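Local coordinates for protein Pts system, fructose-specific iiabc component (Borrelia burgdorferi, PDB 5DLE) that probably serves as the IIB domain of a fructose phosphotransferase system, relaying phosphate to the sugar as it is imported, at residues 12-17 against 69-74; 39-44 against 103-108; 28-33 against 95-100. All blocks are in the same frame, centred on the assembly; numbering follows the deposited sequence. Where two conformers were deposited one is given.

Contact 1. Residues 12-17 against 69-74; sequences EKIVAV and VVILAV. With IMD (imidazole), chain E.
V17 O is gripped by two groups of strand 69-74: A73 N donates a bond of 2.8 Å to it, and the CA of L72 adds a weaker CA-H...O contact. Three further backbone bonds complete the ladder. V15 N reaches V69 O at 3.2 Å. V15 O accepts a bond from I71 N at 2.9 Å, and V17 N gives one to I71 O. V15 and V17 thus use both N and O toward one neighbour, the pattern of parallel strands; the segment axes approach to 4.7 Å and diverge by 23°, the usual sheet twist.

On the face carrying I14, A16, V69 and I71, I14 CG1 lies against V69 CG2 (in one of two V69 conformers), the side chains side by side and pointing the same way. I14 CG2, anti to the backbone N, meets I71 CD1 at 3.9 Å. Helix 100-107 covers this face through I104 and S107, which touch I71. On the other face, V15 CG2 meets V70 CG2 at 3.7 Å. V17 and L72 run side by side there, with V17 CG2 3.8 Å from L72 CD2.

Strand 13-19 also bonds to strand 44-50, which places it between parallel neighbours 44-50 and 69-74 in the sheet of the IIB domain. Beyond the ladder, E12 OE2 accepts a bond from N3 of an imidazole, probably from the crystallisation liquor, while E12 OE1 bonds S68 OG. The polarity of the buried pairing is therefore carried by the backbone, and its side chains supply apolar surface to both faces of the sheet.

Contact 2. Residues 39-44 against 103-108; sequences KKQGYS and IIKESF
Y43 and F108 form the aromatic part of a surface contact, in which the turn leaving helix 25-40 meets the C-terminal end of helix 100-107. Their rings make an offset stack with centroids 4.8 Å apart and planes inclined by 29°. The side chains approach tip to tip, and F108 CZ lies over the rim of one Y43 face, 3.4 Å from Y43 CZ. Across the opposite face, also toward the rim, stands the backbone O of Q41, while Q41 OE1 lies at the ring edge in its plane. An imidazole, probably from the crystallisation liquor, sits about 3 Å from the F108 side chain, measured between nearest atoms.

The turn that presents Y43 is a Schellman motif. G42 takes the positive phi of 96° that ends the helix, and G42 N bonds back to K39 O at 3.0 Å. This is the helix-to-strand corner of a beta-alpha-beta crossover, since strands 13-19 and 44-50 are parallel neighbours joined through helix 25-40.

Q41 extends beyond CG and crosses I104 and K105 obliquely. Its OE1 comes to 3.4 Å from K105 CG and to 3.2 Å from I104 CG2, the latter in one of two I104 conformers. NE2 bonds E37 OE2 and E101 O, two partners that fix the rotation of the amide. Within 103-108, S107 OG donates to I104 O at 2.8 Å, the donor 28° out of the carbonyl plane. Farther in, Y43 and F108 both touch I14 of strand 13-19, and F108 also touches V69.

Contact 3. Residues 28-33 against 95-100; sequences YIAAKK and KAINNT
Peptide carbonyls of I97 and A96 are the flat groups in use here, and each receives a side-chain donor. K33 NZ bonds I97 O at 2.9 Å, tilted 24° from the carbonyl plane, whereas T100 OG1 lies in the plane of the A96 carbonyl, 2.7 Å from A96 O. The K33 bond belongs to one of two modelled conformers. In that conformer the chain bends at chi3 (85°), which sets CE 3.4 Å from I97 O.

Away from the K33 NZ bond, the contact is largely apolar. I97 CG1 rests on the backbone of A30, 3.7 Å from A30 CA, with A30 CB also against it. I29 CG2 meets I97 CG1 at 3.9 Å, the two side chains crossing, and K33 CD touches I97 CG2. T100 CG2, anti to its backbone N, abuts K33 O at 3.5 Å.

Helix 25-40 thereby packs against the end of helix 93-98 and the start of helix 100-107, on one side of the sheet. Neighbouring subunits complete the surroundings: I29 packs on V24 of the second subunit, and I97 on V22 of the third. I97 O belongs to the last turn of helix 93-98, where the helix dipole would be expected to favour a cation; the K33 ammonium is thus consistent with a cation that satisfies a C-terminal carbonyl beside apolar packing.

Contacts 1 and 3 are buried, their centres about 3 and 9 Å from the chain centre, whereas contact 2 lies at the surface. Contact 1 joins two strands by backbone bonds; the others join helices and a turn on one side of that sheet through side chains. Contacts 2 and 3 share helix 25-40: contact 2 sets its C-terminal end against the end of helix 100-107, contact 3 an earlier part against helix 93-98 and the first residue of 100-107. Aromatic stacking marks contact 2, and a lysine-to-carbonyl bond contact 3. Packing ties them together: I71 CD1 meets I104 CD1, and A73 CB meets A96 CB.

Contact 1. Residues 12-17 against 69-74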
ATOM      1  N   GLU A  12      26.536  -3.707  16.564  1.00 31.73           N
ATOM      2  CA  GLU A  12      26.878  -3.159  15.267  1.00 26.87           C
ATOM      3  C   GLU A  12      25.699  -2.384  14.693  1.00 26.37           C
ATOM      4  O   GLU A  12      24.540  -2.610  15.044  1.00 27.56           O
ATOM      5  CB  GLU A  12      27.247  -4.260  14.295  1.00 31.20           C
ATOM      6  CG  GLU A  12      28.409  -5.094  14.714  1.00 35.84           C
ATOM      7  CD  GLU A  12      28.819  -5.927  13.564  1.00 36.84           C
ATOM      8  OE1 GLU A  12      29.113  -5.315  12.521  1.00 27.94           O
ATOM      9  OE2 GLU A  12      28.782  -7.170  13.682  1.00 45.62           O
ATOM     10  N   LYS A  13      26.016  -1.471  13.784  1.00 23.23           N
ATOM     11  CA  LYS A  13      25.033  -0.551  13.218  1.00 20.81           C
ATOM     12  C   LYS A  13      24.764  -0.891  11.759  1.00 20.65           C
ATOM     13  O   LYS A  13      25.682  -1.102  10.963  1.00 21.31           O
ATOM     14  CB  LYS A  13      25.516   0.893  13.343  1.00 23.61           C
ATOM     15  CG  LYS A  13      25.615   1.359  14.835  1.00 26.80           C
ATOM     16  CD  LYS A  13      26.173   2.756  14.917  1.00 35.29           C
ATOM     17  CE  LYS A  13      26.305   3.197  16.356  1.00 43.58           C
ATOM     18  NZ  LYS A  13      26.532   4.659  16.443  1.00 47.00           N
ATOM     19  N   ILE A  14      23.486  -0.902  11.394  1.00 15.93           N
ATOM     20  CA  ILE A  14      23.078  -1.013   9.991  1.00 18.65           C
ATOM     21  C   ILE A  14      22.459   0.319   9.602  1.00 16.57           C
ATOM     22  O   ILE A  14      21.761   0.930  10.421  1.00 19.06           O
ATOM     23  CB  ILE A  14      22.062  -2.161   9.810  1.00 15.65           C
ATOM     24  CG1 ILE A  14      22.682  -3.502  10.198  1.00 18.60           C
ATOM     25  CG2 ILE A  14      21.495  -2.182   8.351  1.00 16.10           C
ATOM     26  CD1 ILE A  14      21.727  -4.682  10.122  1.00 21.40           C
ATOM     27  N   VAL A  15      22.728   0.796   8.387  1.00 14.22           N
ATOM     28  CA  VAL A  15      21.888   1.859   7.831  1.00 14.31           C
ATOM     29  C   VAL A  15      21.215   1.332   6.576  1.00 14.71           C
ATOM     30  O   VAL A  15      21.731   0.437   5.882  1.00 14.11           O
ATOM     31  CB  VAL A  15      22.660   3.166   7.539  1.00 18.01           C
ATOM     32  CG1 VAL A  15      23.201   3.747   8.857  1.00 19.63           C
ATOM     33  CG2 VAL A  15      23.783   2.947   6.513  1.00 16.71           C
ATOM     34  N   ALA A  16      20.030   1.868   6.294  1.00 13.57           N
ATOM     35  CA  ALA A  16      19.315   1.415   5.111  1.00 13.33           C
ATOM     36  C   ALA A  16      18.637   2.596   4.436  1.00 13.67           C
ATOM     37  O   ALA A  16      18.337   3.612   5.088  1.00 14.46           O
ATOM     38  CB  ALA A  16      18.244   0.363   5.460  1.00 13.26           C
ATOM     39  N   VAL A  17      18.365   2.450   3.128  1.00 12.15           N
ATOM     40  CA  VAL A  17      17.464   3.361   2.420  1.00 12.99           C
ATOM     41  C   VAL A  17      16.389   2.496   1.803  1.00 12.89           C
ATOM     42  O   VAL A  17      16.709   1.485   1.162  1.00 13.56           O
ATOM     43  CB  VAL A  17      18.166   4.161   1.302  1.00 13.78           C
ATOM     44  CG1 VAL A  17      17.186   5.105   0.625  1.00 16.41           C
ATOM     45  CG2 VAL A  17      19.369   4.944   1.833  1.00 16.31           C
ATOM     46  N   VAL A  69      27.214  -2.020   7.621  1.00 14.51           N
ATOM     47  CA  VAL A  69      26.670  -2.380   6.309  0.53 15.14           C
ATOM     48  C   VAL A  69      25.640  -1.334   5.913  1.00 16.90           C
ATOM     49  O   VAL A  69      25.026  -0.698   6.772  1.00 15.31           O
ATOM     50  CB  VAL A  69      26.036  -3.800   6.348  0.53 16.29           C
ATOM     51  CG1 VAL A  69      27.117  -4.872   6.513  0.53 12.51           C
ATOM     52  CG2 VAL A  69      25.123  -3.929   7.547  0.53 15.85           C
ATOM     53  N   VAL A  70      25.436  -1.189   4.601  1.00 14.04           N
ATOM     54  CA  VAL A  70      24.357  -0.376   4.029  1.00 12.92           C
ATOM     55  C   VAL A  70      23.415  -1.313   3.269  1.00 14.65           C
ATOM     56  O   VAL A  70      23.863  -2.064   2.400  1.00 14.99           O
ATOM     57  CB  VAL A  70      24.913   0.679   3.051  1.00 13.99           C
ATOM     58  CG1 VAL A  70      23.790   1.473   2.393  1.00 14.68           C
ATOM     59  CG2 VAL A  70      25.942   1.641   3.745  1.00 16.62           C
ATOM     60  N   ILE A  71      22.115  -1.237   3.546  1.00 12.69           N
ATOM     61  CA  ILE A  71      21.118  -2.023   2.823  1.00 11.82           C
ATOM     62  C   ILE A  71      20.250  -1.054   2.032  1.00 12.36           C
ATOM     63  O   ILE A  71      19.656  -0.127   2.597  1.00 14.67           O
ATOM     64  CB  ILE A  71      20.262  -2.878   3.771  1.00 13.05           C
ATOM     65  CG1 ILE A  71      21.154  -3.859   4.533  1.00 17.80           C
ATOM     66  CG2 ILE A  71      19.127  -3.637   2.998  1.00 12.90           C
ATOM     67  CD1 ILE A  71      20.369  -4.688   5.523  1.00 19.32           C
ATOM     68  N   LEU A  72      20.201  -1.243   0.720  1.00 11.60           N
ATOM     69  CA  LEU A  72      19.374  -0.386  -0.143  1.00 11.70           C
ATOM     70  C   LEU A  72      18.242  -1.241  -0.655  1.00 15.00           C
ATOM     71  O   LEU A  72      18.489  -2.196  -1.398  1.00 17.73           O
ATOM     72  CB  LEU A  72      20.192   0.143  -1.316  1.00 14.49           C
ATOM     73  CG  LEU A  72      21.433   0.939  -0.951  1.00 15.67           C
ATOM     74  CD1 LEU A  72      22.139   1.452  -2.212  1.00 18.20           C
ATOM     75  CD2 LEU A  72      21.129   2.078   0.070  1.00 15.78           C
ATOM     76  N   ALA A  73      17.018  -0.895  -0.285  1.00 11.64           N
ATOM     77  CA  ALA A  73      15.864  -1.639  -0.765  1.00 13.75           C
ATOM     78  C   ALA A  73      15.103  -0.644  -1.648  1.00 12.45           C
ATOM     79  O   ALA A  73      14.289   0.146  -1.155  1.00 12.97           O
ATOM     80  CB  ALA A  73      15.023  -2.168   0.406  1.00 12.44           C
ATOM     81  N   VAL A  74      15.407  -0.661  -2.958  1.00 15.48           N
ATOM     82  CA  VAL A  74      15.052   0.455  -3.827  1.00 13.88           C
ATOM     83  C   VAL A  74      14.492  -0.076  -5.124  1.00 17.15           C
ATOM     84  O   VAL A  74      14.949  -1.103  -5.652  1.00 17.14           O
ATOM     85  CB  VAL A  74      16.243   1.407  -4.080  1.00 18.31           C
ATOM     86  CG1 VAL A  74      16.731   1.997  -2.749  1.00 16.04           C
ATOM     87  CG2 VAL A  74      17.441   0.671  -4.703  1.00 19.83           C
TER
HETATM   88  N1  IMD E 300      28.051 -10.619  10.917  1.00 60.05           N
HETATM   89  C2  IMD E 300      27.963  -9.533  11.723  1.00 59.49           C
HETATM   90  N3  IMD E 300      29.118  -8.834  11.621  1.00 57.60           N
HETATM   91  C4  IMD E 300      29.934  -9.473  10.751  1.00 56.69           C
HETATM   92  C5  IMD E 300      29.262 -10.605  10.308  1.00 57.68           C

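Contact 2. Residues 39-44 against 103-108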
ATOM      1  N   LYS A  39      16.539  -5.507  14.602  1.00 20.26           N
ATOM      2  CA  LYS A  39      16.493  -5.513  16.065  1.00 24.14           C
ATOM      3  C   LYS A  39      16.402  -6.939  16.588  1.00 27.05           C
ATOM      4  O   LYS A  39      17.087  -7.293  17.575  1.00 26.09           O
ATOM      5  CB  LYS A  39      15.352  -4.619  16.537  1.00 28.01           C
ATOM      6  CG  LYS A  39      15.724  -3.129  16.345  1.00 36.74           C
ATOM      7  CD  LYS A  39      14.644  -2.154  16.787  1.00 41.03           C
ATOM      8  CE  LYS A  39      13.812  -1.683  15.594  1.00 40.75           C
ATOM      9  NZ  LYS A  39      12.551  -1.000  16.050  1.00 43.29           N
ATOM     10  N   LYS A  40      15.650  -7.807  15.902  1.00 22.99           N
ATOM     11  CA  LYS A  40      15.598  -9.213  16.314  1.00 22.67           C
ATOM     12  C   LYS A  40      16.986  -9.845  16.290  1.00 25.92           C
ATOM     13  O   LYS A  40      17.339 -10.615  17.203  1.00 30.90           O
ATOM     14  CB  LYS A  40      14.625  -9.999  15.435  1.00 25.08           C
ATOM     15  CG  LYS A  40      14.514 -11.483  15.772  1.00 29.75           C
ATOM     16  CD  LYS A  40      13.604 -12.186  14.769  1.00 35.40           C
ATOM     17  CE  LYS A  40      13.528 -13.677  15.067  1.00 43.47           C
ATOM     18  NZ  LYS A  40      12.761 -14.398  14.018  1.00 44.92           N
ATOM     19  N   GLN A  41      17.793  -9.526  15.281  1.00 24.87           N
ATOM     20  CA  GLN A  41      19.153 -10.047  15.166  1.00 26.05           C
ATOM     21  C   GLN A  41      20.166  -9.300  16.033  1.00 28.43           C
ATOM     22  O   GLN A  41      21.352  -9.664  16.007  1.00 30.53           O
ATOM     23  CB  GLN A  41      19.584 -10.054  13.688  1.00 26.14           C
ATOM     24  CG  GLN A  41      18.807 -11.102  12.830  1.00 25.64           C
ATOM     25  CD  GLN A  41      19.294 -11.239  11.379  1.00 31.59           C
ATOM     26  OE1 GLN A  41      20.494 -11.165  11.120  1.00 36.51           O
ATOM     27  NE2 GLN A  41      18.356 -11.467  10.425  1.00 28.46           N
ATOM     28  N   GLY A  42      19.761  -8.268  16.768  1.00 27.67           N
ATOM     29  CA  GLY A  42      20.647  -7.591  17.709  1.00 29.50           C
ATOM     30  C   GLY A  42      21.350  -6.347  17.209  1.00 27.19           C
ATOM     31  O   GLY A  42      22.281  -5.870  17.871  1.00 32.42           O
ATOM     32  N   TYR A  43      20.943  -5.795  16.070  1.00 22.62           N
ATOM     33  CA  TYR A  43      21.635  -4.671  15.470  1.00 23.14           C
ATOM     34  C   TYR A  43      20.888  -3.383  15.749  1.00 24.46           C
ATOM     35  O   TYR A  43      19.664  -3.377  15.873  1.00 25.21           O
ATOM     36  CB  TYR A  43      21.727  -4.850  13.943  1.00 22.16           C
ATOM     37  CG  TYR A  43      22.475  -6.091  13.550  1.00 25.06           C
ATOM     38  CD1 TYR A  43      23.840  -6.211  13.830  1.00 30.64           C
ATOM     39  CD2 TYR A  43      21.838  -7.153  12.928  1.00 26.43           C
ATOM     40  CE1 TYR A  43      24.530  -7.344  13.493  1.00 36.25           C
ATOM     41  CE2 TYR A  43      22.513  -8.283  12.551  1.00 25.64           C
ATOM     42  CZ  TYR A  43      23.873  -8.388  12.869  1.00 35.01           C
ATOM     43  OH  TYR A  43      24.585  -9.509  12.528  1.00 39.14           O
ATOM     44  N   SER A  44      21.641  -2.298  15.762  1.00 20.36           N
ATOM     45  CA  SER A  44      21.139  -0.933  15.696  1.00 22.67           C
ATOM     46  C   SER A  44      20.789  -0.628  14.246  1.00 21.48           C
ATOM     47  O   SER A  44      21.462  -1.122  13.337  1.00 23.53           O
ATOM     48  CB  SER A  44      22.240   0.026  16.181  1.00 27.24           C
ATOM     49  OG  SER A  44      21.690   1.282  16.493  1.00 38.29           O
ATOM     50  N   ILE A 103      18.104 -11.305   3.954  1.00 20.32           N
ATOM     51  CA  ILE A 103      18.792 -10.125   3.443  0.71 22.49           C
ATOM     52  C   ILE A 103      19.652  -9.478   4.519  1.00 22.61           C
ATOM     53  O   ILE A 103      20.776  -9.038   4.244  1.00 25.22           O
ATOM     54  CB  ILE A 103      17.775  -9.150   2.847  0.71 23.96           C
ATOM     55  CG1 ILE A 103      17.471  -9.589   1.425  0.71 22.52           C
ATOM     56  CG2 ILE A 103      18.275  -7.700   2.902  0.71 28.61           C
ATOM     57  CD1 ILE A 103      16.252  -8.939   0.890  0.71 22.90           C
ATOM     58  N   ILE A 104      19.151  -9.388   5.752  1.00 21.00           N
ATOM     59  CA  ILE A 104      19.945  -8.819   6.849  0.64 20.31           C
ATOM     60  C   ILE A 104      21.222  -9.622   7.012  1.00 21.72           C
ATOM     61  O   ILE A 104      22.326  -9.080   7.131  1.00 21.78           O
ATOM     62  CB  ILE A 104      19.141  -8.818   8.169  0.64 21.33           C
ATOM     63  CG1 ILE A 104      17.918  -7.883   8.110  0.64 22.97           C
ATOM     64  CG2 ILE A 104      20.057  -8.472   9.368  0.64 22.76           C
ATOM     65  CD1 ILE A 104      18.252  -6.469   7.760  0.64 21.78           C
ATOM     66  N   LYS A 105      21.072 -10.951   7.026  1.00 21.19           N
ATOM     67  CA  LYS A 105      22.244 -11.807   7.269  1.00 20.70           C
ATOM     68  C   LYS A 105      23.242 -11.698   6.124  1.00 23.17           C
ATOM     69  O   LYS A 105      24.461 -11.568   6.351  1.00 24.76           O
ATOM     70  CB  LYS A 105      21.794 -13.257   7.457  1.00 27.34           C
ATOM     71  CG  LYS A 105      21.164 -13.519   8.806  1.00 34.34           C
ATOM     72  CD  LYS A 105      20.717 -14.981   8.928  1.00 42.85           C
ATOM     73  CE  LYS A 105      19.951 -15.249  10.232  1.00 48.43           C
ATOM     74  NZ  LYS A 105      20.811 -15.139  11.453  1.00 54.75           N
ATOM     75  N   GLU A 106      22.737 -11.740   4.887  1.00 22.71           N
ATOM     76  CA  GLU A 106      23.576 -11.694   3.692  1.00 25.96           C
ATOM     77  C   GLU A 106      24.282 -10.348   3.547  1.00 26.66           C
ATOM     78  O   GLU A 106      25.333 -10.288   2.896  1.00 23.60           O
ATOM     79  CB  GLU A 106      22.744 -11.974   2.429  1.00 31.84           C
ATOM     80  CG  GLU A 106      22.284 -13.437   2.276  1.00 38.86           C
ATOM     81  CD  GLU A 106      21.052 -13.628   1.354  1.00 48.14           C
ATOM     82  OE1 GLU A 106      20.639 -12.674   0.645  1.00 50.15           O
ATOM     83  OE2 GLU A 106      20.483 -14.749   1.356  1.00 47.86           O
ATOM     84  N   SER A 107      23.733  -9.273   4.127  1.00 21.51           N
ATOM     85  CA  SER A 107      24.321  -7.960   3.883  1.00 19.47           C
ATOM     86  C   SER A 107      25.737  -7.864   4.428  1.00 20.16           C
ATOM     87  O   SER A 107      26.546  -7.118   3.885  1.00 21.18           O
ATOM     88  CB  SER A 107      23.453  -6.846   4.483  1.00 23.13           C
ATOM     89  OG  SER A 107      23.491  -6.903   5.907  1.00 20.35           O
ATOM     90  N   PHE A 108      26.055  -8.627   5.465  1.00 18.05           N
ATOM     91  CA  PHE A 108      27.388  -8.530   6.044  1.00 20.29           C
ATOM     92  C   PHE A 108      28.454  -9.159   5.163  1.00 24.12           C
ATOM     93  O   PHE A 108      29.652  -8.973   5.436  1.00 23.54           O
ATOM     94  CB  PHE A 108      27.359  -9.182   7.420  1.00 21.61           C
ATOM     95  CG  PHE A 108      26.618  -8.376   8.407  1.00 21.77           C
ATOM     96  CD1 PHE A 108      25.234  -8.541   8.568  1.00 21.37           C
ATOM     97  CD2 PHE A 108      27.273  -7.372   9.113  1.00 24.03           C
ATOM     98  CE1 PHE A 108      24.541  -7.758   9.460  1.00 23.11           C
ATOM     99  CE2 PHE A 108      26.588  -6.562  10.015  1.00 25.40           C
ATOM    100  CZ  PHE A 108      25.202  -6.740  10.181  1.00 26.44           C
TER

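Contact 3. Residues 28-33 against 95-100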
ATOM      1  N   TYR A  28       7.466   2.060   3.240  1.00 12.61           N
ATOM      2  CA  TYR A  28       7.336   1.932   4.693  1.00  9.98           C
ATOM      3  C   TYR A  28       7.298   0.481   5.124  1.00 12.09           C
ATOM      4  O   TYR A  28       7.777   0.149   6.224  1.00 13.17           O
ATOM      5  CB  TYR A  28       6.059   2.670   5.192  1.00 11.89           C
ATOM      6  CG  TYR A  28       6.345   4.140   5.444  1.00 10.07           C
ATOM      7  CD1 TYR A  28       6.392   5.042   4.420  1.00 13.95           C
ATOM      8  CD2 TYR A  28       6.652   4.586   6.721  1.00 13.39           C
ATOM      9  CE1 TYR A  28       6.704   6.371   4.621  1.00 18.10           C
ATOM     10  CE2 TYR A  28       6.982   5.891   6.939  1.00 16.37           C
ATOM     11  CZ  TYR A  28       7.006   6.775   5.896  1.00 18.46           C
ATOM     12  OH  TYR A  28       7.328   8.101   6.117  1.00 22.74           O
ATOM     13  N   ILE A  29       6.698  -0.417   4.318  1.00 11.20           N
ATOM     14  CA  ILE A  29       6.724  -1.817   4.729  1.00 12.03           C
ATOM     15  C   ILE A  29       8.174  -2.315   4.751  1.00 12.66           C
ATOM     16  O   ILE A  29       8.594  -3.007   5.687  1.00 13.10           O
ATOM     17  CB  ILE A  29       5.857  -2.682   3.791  1.00 10.15           C
ATOM     18  CG1 ILE A  29       4.379  -2.290   3.951  1.00 10.81           C
ATOM     19  CG2 ILE A  29       5.987  -4.168   4.189  1.00 13.17           C
ATOM     20  CD1 ILE A  29       3.505  -2.861   2.806  1.00 13.48           C
ATOM     21  N   ALA A  30       8.939  -2.028   3.673  1.00 12.00           N
ATOM     22  CA  ALA A  30      10.331  -2.455   3.652  1.00 10.48           C
ATOM     23  C   ALA A  30      11.084  -1.879   4.843  1.00 11.05           C
ATOM     24  O   ALA A  30      11.859  -2.598   5.507  1.00 11.94           O
ATOM     25  CB  ALA A  30      11.003  -2.047   2.339  1.00 12.35           C
ATOM     26  N   ALA A  31      10.822  -0.610   5.165  1.00 13.12           N
ATOM     27  CA  ALA A  31      11.573   0.008   6.271  1.00 12.16           C
ATOM     28  C   ALA A  31      11.259  -0.654   7.586  1.00 13.32           C
ATOM     29  O   ALA A  31      12.177  -0.978   8.364  1.00 13.71           O
ATOM     30  CB  ALA A  31      11.270   1.502   6.350  1.00 13.15           C
ATOM     31  N   LYS A  32       9.965  -0.879   7.843  1.00 13.82           N
ATOM     32  CA  LYS A  32       9.570  -1.409   9.135  1.00 13.26           C
ATOM     33  C   LYS A  32       9.980  -2.864   9.254  1.00 13.47           C
ATOM     34  O   LYS A  32      10.406  -3.305  10.331  1.00 14.91           O
ATOM     35  CB  LYS A  32       8.079  -1.203   9.349  1.00 14.51           C
ATOM     36  CG  LYS A  32       7.578  -1.537  10.718  1.00 16.16           C
ATOM     37  CD  LYS A  32       8.276  -0.729  11.858  1.00 20.17           C
ATOM     38  CE  LYS A  32       7.692  -1.231  13.137  1.00 27.08           C
ATOM     39  NZ  LYS A  32       8.452  -0.757  14.322  1.00 28.44           N
ATOM     40  N   LYS A  33       9.910  -3.640   8.172  1.00 13.00           N
ATOM     41  CA  LYS A  33      10.366  -5.026   8.280  0.60 12.00           C
ATOM     42  C   LYS A  33      11.868  -5.085   8.487  1.00 13.27           C
ATOM     43  O   LYS A  33      12.353  -5.926   9.263  1.00 15.32           O
ATOM     44  CB  LYS A  33       9.962  -5.843   7.060  0.60 16.84           C
ATOM     45  CG  LYS A  33       8.464  -5.991   7.006  0.60 16.22           C
ATOM     46  CD  LYS A  33       8.042  -7.018   6.019  0.60 20.84           C
ATOM     47  CE  LYS A  33       8.068  -8.427   6.621  0.60 21.80           C
ATOM     48  NZ  LYS A  33       7.312  -9.300   5.646  0.60 25.12           N
ATOM     49  N   LYS A  95      11.978  -7.891  -2.601  1.00 15.35           N
ATOM     50  CA  LYS A  95      12.866  -8.867  -1.973  1.00 18.86           C
ATOM     51  C   LYS A  95      13.113  -8.506  -0.515  1.00 15.04           C
ATOM     52  O   LYS A  95      13.130  -9.382   0.359  1.00 19.60           O
ATOM     53  CB  LYS A  95      14.176  -8.948  -2.744  1.00 21.62           C
ATOM     54  N   ALA A  96      13.272  -7.210  -0.225  1.00 13.72           N
ATOM     55  CA  ALA A  96      13.494  -6.792   1.162  1.00 13.24           C
ATOM     56  C   ALA A  96      12.285  -7.129   2.032  1.00 18.41           C
ATOM     57  O   ALA A  96      12.419  -7.465   3.223  1.00 18.60           O
ATOM     58  CB  ALA A  96      13.801  -5.300   1.218  1.00 15.21           C
ATOM     59  N   ILE A  97      11.088  -7.026   1.464  1.00 13.48           N
ATOM     60  CA  ILE A  97       9.880  -7.312   2.235  1.00 13.97           C
ATOM     61  C   ILE A  97       9.679  -8.797   2.431  1.00 17.46           C
ATOM     62  O   ILE A  97       9.271  -9.233   3.519  1.00 16.75           O
ATOM     63  CB  ILE A  97       8.668  -6.665   1.544  1.00 12.10           C
ATOM     64  CG1 ILE A  97       8.787  -5.149   1.692  1.00 13.54           C
ATOM     65  CG2 ILE A  97       7.346  -7.198   2.151  1.00 14.61           C
ATOM     66  CD1 ILE A  97       7.811  -4.365   0.752  1.00 12.35           C
ATOM     67  N   ASN A  98       9.952  -9.603   1.400  1.00 16.23           N
ATOM     68  CA  ASN A  98       9.629 -11.019   1.477  1.00 15.69           C
ATOM     69  C   ASN A  98      10.787 -11.892   1.926  1.00 17.61           C
ATOM     70  O   ASN A  98      10.559 -13.069   2.244  1.00 22.27           O
ATOM     71  CB  ASN A  98       9.114 -11.508   0.119  1.00 17.17           C
ATOM     72  CG  ASN A  98       7.708 -11.039  -0.133  1.00 19.80           C
ATOM     73  OD1 ASN A  98       7.007 -10.630   0.796  1.00 19.83           O
ATOM     74  ND2 ASN A  98       7.276 -11.092  -1.392  1.00 21.70           N
ATOM     75  N   ASN A  99      12.001 -11.351   2.001  1.00 16.32           N
ATOM     76  CA  ASN A  99      13.177 -12.153   2.334  0.58 17.90           C
ATOM     77  C   ASN A  99      14.009 -11.461   3.396  1.00 17.70           C
ATOM     78  O   ASN A  99      15.228 -11.512   3.342  1.00 16.80           O
ATOM     79  CB  ASN A  99      14.035 -12.398   1.088  0.58 19.60           C
ATOM     80  CG  ASN A  99      14.966 -13.609   1.220  0.58 18.68           C
ATOM     81  OD1 ASN A  99      14.720 -14.526   2.007  0.58 21.93           O
ATOM     82  ND2 ASN A  99      16.008 -13.637   0.402  0.58 19.53           N
ATOM     83  N   THR A 100      13.361 -10.807   4.373  1.00 16.51           N
ATOM     84  CA  THR A 100      14.058  -9.837   5.207  1.00 14.05           C
ATOM     85  C   THR A 100      15.151 -10.477   6.070  1.00 14.51           C
ATOM     86  O   THR A 100      16.245  -9.919   6.190  1.00 18.00           O
ATOM     87  CB  THR A 100      13.078  -9.101   6.129  1.00 16.05           C
ATOM     88  OG1 THR A 100      11.835  -8.810   5.464  1.00 17.60           O
ATOM     89  CG2 THR A 100      13.727  -7.793   6.589  1.00 16.47           C
TER